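Local coordinates for amidohydrolase family protein (Acinetobacter baumannii, PDB 4I6K) that probably hydrolyses 2-pyrone-4,6-dicarboxylic acid and belongs to the amidohydrolase family, at residues K97-V102 with G118-R123. Residues are numbered along the deposited sequence; the frame is centred on the assembly and turned at random.
Sequences KGIAVV and GIVGVR
Two methyl groups of Ile99 lie along strand 119-125, CD1 at Gly121 and CG2 at Arg123. The bare CA of Gly121 lets Ile99 CD1 come within 3.7 Å of it. On the other branch, anti to the backbone N (chi1 of CG1 -62°), Ile99 CG2 meets Arg123 CB at 3.6 Å, the two side chains crossing at about a right angle. On the opposite face of the sheet, CB of Ala100 packs on CG2 of Ile119 at 3.8 Å, while CD1 of Ile119 covers the bare backbone of Gly98. At both glycines the end methyl of an isoleucine from the partner strand thus packs directly on the main chain. The strands are parallel neighbours in the eight-stranded (beta/alpha)8 barrel of the amidohydrolases, joined by the beta-alpha-beta crossover through helix 108-115. Their pairing contains a beta bulge: Gly98 is level with Ile119 but Ala100 with Val122. Gly98 O accepts from Val120 N at 2.9 Å, nearly in line with the carbonyl, and Ala100 N donates to Gly121 O at 3.2 Å. Past the bulge, Ala100 O takes the N-H of Arg123, N to O 3.0 Å, in a more bent bond (N-H...O 136°), though the donor still lies nearly in line with the carbonyl. Beyond the end of strand 96-100, a water accepts from Val102 N and donates to Arg123 O, linking the two segments. The side chain of Arg123, extended from CG to NE with CG anti to its own N (chi1 -169°), runs away from this pairing to a salt bridge with Asp179, and its NH1 also hydrogen-bonds a citric acid molecule, probably from the crystallisation liquor.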
ATOM      1  N   LYS A  97      -5.661  11.058  -2.626  1.00 41.87           N
ATOM      2  CA  LYS A  97      -5.182  11.140  -1.245  1.00 42.00           C
ATOM      3  C   LYS A  97      -3.802  10.497  -1.135  1.00 47.39           C
ATOM      4  O   LYS A  97      -3.352   9.841  -2.068  1.00 55.76           O
ATOM      5  CB  LYS A  97      -6.179  10.487  -0.288  1.00 46.60           C
ATOM      6  CG  LYS A  97      -7.411  11.355  -0.064  1.00 57.32           C
ATOM      7  CD  LYS A  97      -8.665  10.556   0.280  1.00 55.20           C
ATOM      8  CE  LYS A  97      -9.824  11.522   0.506  1.00 67.40           C
ATOM      9  NZ  LYS A  97     -10.891  10.969   1.380  1.00 71.86           N
ATOM     10  N   GLY A  98      -3.137  10.671   0.006  1.00 44.39           N
ATOM     11  CA  GLY A  98      -1.777  10.189   0.164  1.00 53.34           C
ATOM     12  C   GLY A  98      -1.454   9.439   1.452  1.00 54.30           C
ATOM     13  O   GLY A  98      -2.153   9.558   2.463  1.00 44.74           O
ATOM     14  N   ILE A  99      -0.387   8.646   1.392  1.00 42.62           N
ATOM     15  CA  ILE A  99       0.168   7.972   2.561  1.00 50.42           C
ATOM     16  C   ILE A  99       1.586   8.485   2.691  1.00 34.73           C
ATOM     17  O   ILE A  99       2.388   8.318   1.782  1.00 44.22           O
ATOM     18  CB  ILE A  99       0.210   6.430   2.374  1.00 46.92           C
ATOM     19  CG1 ILE A  99      -1.197   5.866   2.189  1.00 36.04           C
ATOM     20  CG2 ILE A  99       0.937   5.739   3.547  1.00 40.91           C
ATOM     21  CD1 ILE A  99      -2.086   6.068   3.371  1.00 46.34           C
ATOM     22  N   ALA A 100       1.890   9.115   3.814  1.00 38.50           N
ATOM     23  CA  ALA A 100       3.195   9.732   4.009  1.00 43.55           C
ATOM     24  C   ALA A 100       4.139   8.788   4.725  1.00 46.27           C
ATOM     25  O   ALA A 100       3.732   7.723   5.212  1.00 43.96           O
ATOM     26  CB  ALA A 100       3.063  11.053   4.807  1.00 39.32           C
ATOM     27  N   VAL A 101       5.406   9.190   4.769  1.00 38.91           N
ATOM     28  CA  VAL A 101       6.407   8.534   5.594  1.00 42.99           C
ATOM     29  C   VAL A 101       7.017   9.626   6.457  1.00 47.84           C
ATOM     30  O   VAL A 101       7.390  10.689   5.952  1.00 50.00           O
ATOM     31  CB  VAL A 101       7.471   7.843   4.732  1.00 43.13           C
ATOM     32  CG1 VAL A 101       8.585   7.227   5.595  1.00 34.83           C
ATOM     33  CG2 VAL A 101       6.799   6.771   3.861  1.00 43.00           C
ATOM     34  N   VAL A 102       7.075   9.375   7.763  1.00 52.29           N
ATOM     35  CA  VAL A 102       7.518  10.370   8.731  1.00 53.74           C
ATOM     36  C   VAL A 102       8.312   9.702   9.827  1.00 47.34           C
ATOM     37  O   VAL A 102       8.138   8.524  10.078  1.00 50.34           O
ATOM     38  CB  VAL A 102       6.319  11.057   9.401  1.00 52.07           C
ATOM     39  CG1 VAL A 102       5.474  11.792   8.374  1.00 39.58           C
ATOM     40  CG2 VAL A 102       5.487  10.023  10.128  1.00 46.64           C
ATOM     41  N   GLY A 118      -4.366  16.269   2.884  1.00 55.67           N
ATOM     42  CA  GLY A 118      -4.917  15.089   2.212  1.00 49.36           C
ATOM     43  C   GLY A 118      -4.181  13.789   2.472  1.00 46.48           C
ATOM     44  O   GLY A 118      -4.422  12.809   1.776  1.00 52.25           O
ATOM     45  N   ILE A 119      -3.283  13.789   3.465  1.00 46.92           N
ATOM     46  CA  ILE A 119      -2.599  12.575   3.935  1.00 51.22           C
ATOM     47  C   ILE A 119      -3.482  11.848   4.947  1.00 51.72           C
ATOM     48  O   ILE A 119      -3.982  12.474   5.878  1.00 53.90           O
ATOM     49  CB  ILE A 119      -1.262  12.906   4.623  1.00 52.74           C
ATOM     50  CG1 ILE A 119      -0.313  13.625   3.655  1.00 54.16           C
ATOM     51  CG2 ILE A 119      -0.648  11.637   5.224  1.00 47.98           C
ATOM     52  CD1 ILE A 119      -0.121  12.907   2.316  1.00 47.80           C
ATOM     53  N   VAL A 120      -3.668  10.539   4.765  1.00 49.30           N
ATOM     54  CA  VAL A 120      -4.676   9.776   5.518  1.00 45.37           C
ATOM     55  C   VAL A 120      -4.107   8.542   6.222  1.00 49.34           C
ATOM     56  O   VAL A 120      -4.854   7.713   6.744  1.00 45.97           O
ATOM     57  CB  VAL A 120      -5.855   9.327   4.615  1.00 43.01           C
ATOM     58  CG1 VAL A 120      -6.633  10.532   4.107  1.00 45.71           C
ATOM     59  CG2 VAL A 120      -5.349   8.483   3.439  1.00 30.68           C
ATOM     60  N   GLY A 121      -2.787   8.423   6.230  1.00 49.47           N
ATOM     61  CA  GLY A 121      -2.123   7.299   6.881  1.00 44.91           C
ATOM     62  C   GLY A 121      -0.621   7.454   6.749  1.00 44.59           C
ATOM     63  O   GLY A 121      -0.141   8.400   6.131  1.00 38.17           O
ATOM     64  N   VAL A 122       0.123   6.529   7.335  1.00 38.63           N
ATOM     65  CA  VAL A 122       1.569   6.527   7.226  1.00 37.08           C
ATOM     66  C   VAL A 122       1.994   5.108   6.864  1.00 47.37           C
ATOM     67  O   VAL A 122       1.244   4.162   7.097  1.00 44.59           O
ATOM     68  CB  VAL A 122       2.234   6.928   8.556  1.00 37.84           C
ATOM     69  CG1 VAL A 122       1.987   8.392   8.847  1.00 50.18           C
ATOM     70  CG2 VAL A 122       1.702   6.064   9.690  1.00 39.14           C
ATOM     71  N   ARG A 123       3.195   4.958   6.314  1.00 45.78           N
ATOM     72  CA  ARG A 123       3.640   3.662   5.819  1.00 42.40           C
ATOM     73  C   ARG A 123       4.922   3.199   6.494  1.00 48.57           C
ATOM     74  O   ARG A 123       5.880   3.960   6.623  1.00 47.51           O
ATOM     75  CB  ARG A 123       3.864   3.740   4.313  1.00 42.68           C
ATOM     76  CG  ARG A 123       4.068   2.403   3.617  1.00 37.92           C
ATOM     77  CD  ARG A 123       4.292   2.639   2.125  1.00 39.66           C
ATOM     78  NE  ARG A 123       4.155   1.419   1.338  1.00 48.60           N
ATOM     79  CZ  ARG A 123       4.935   1.104   0.307  1.00 52.62           C
ATOM     80  NH1 ARG A 123       4.730  -0.026  -0.354  1.00 39.66           N
ATOM     81  NH2 ARG A 123       5.931   1.911  -0.045  1.00 50.09           N
TER
HETATM   82  O   HOH W   1       6.114   6.561   8.362  1.00 37.87           O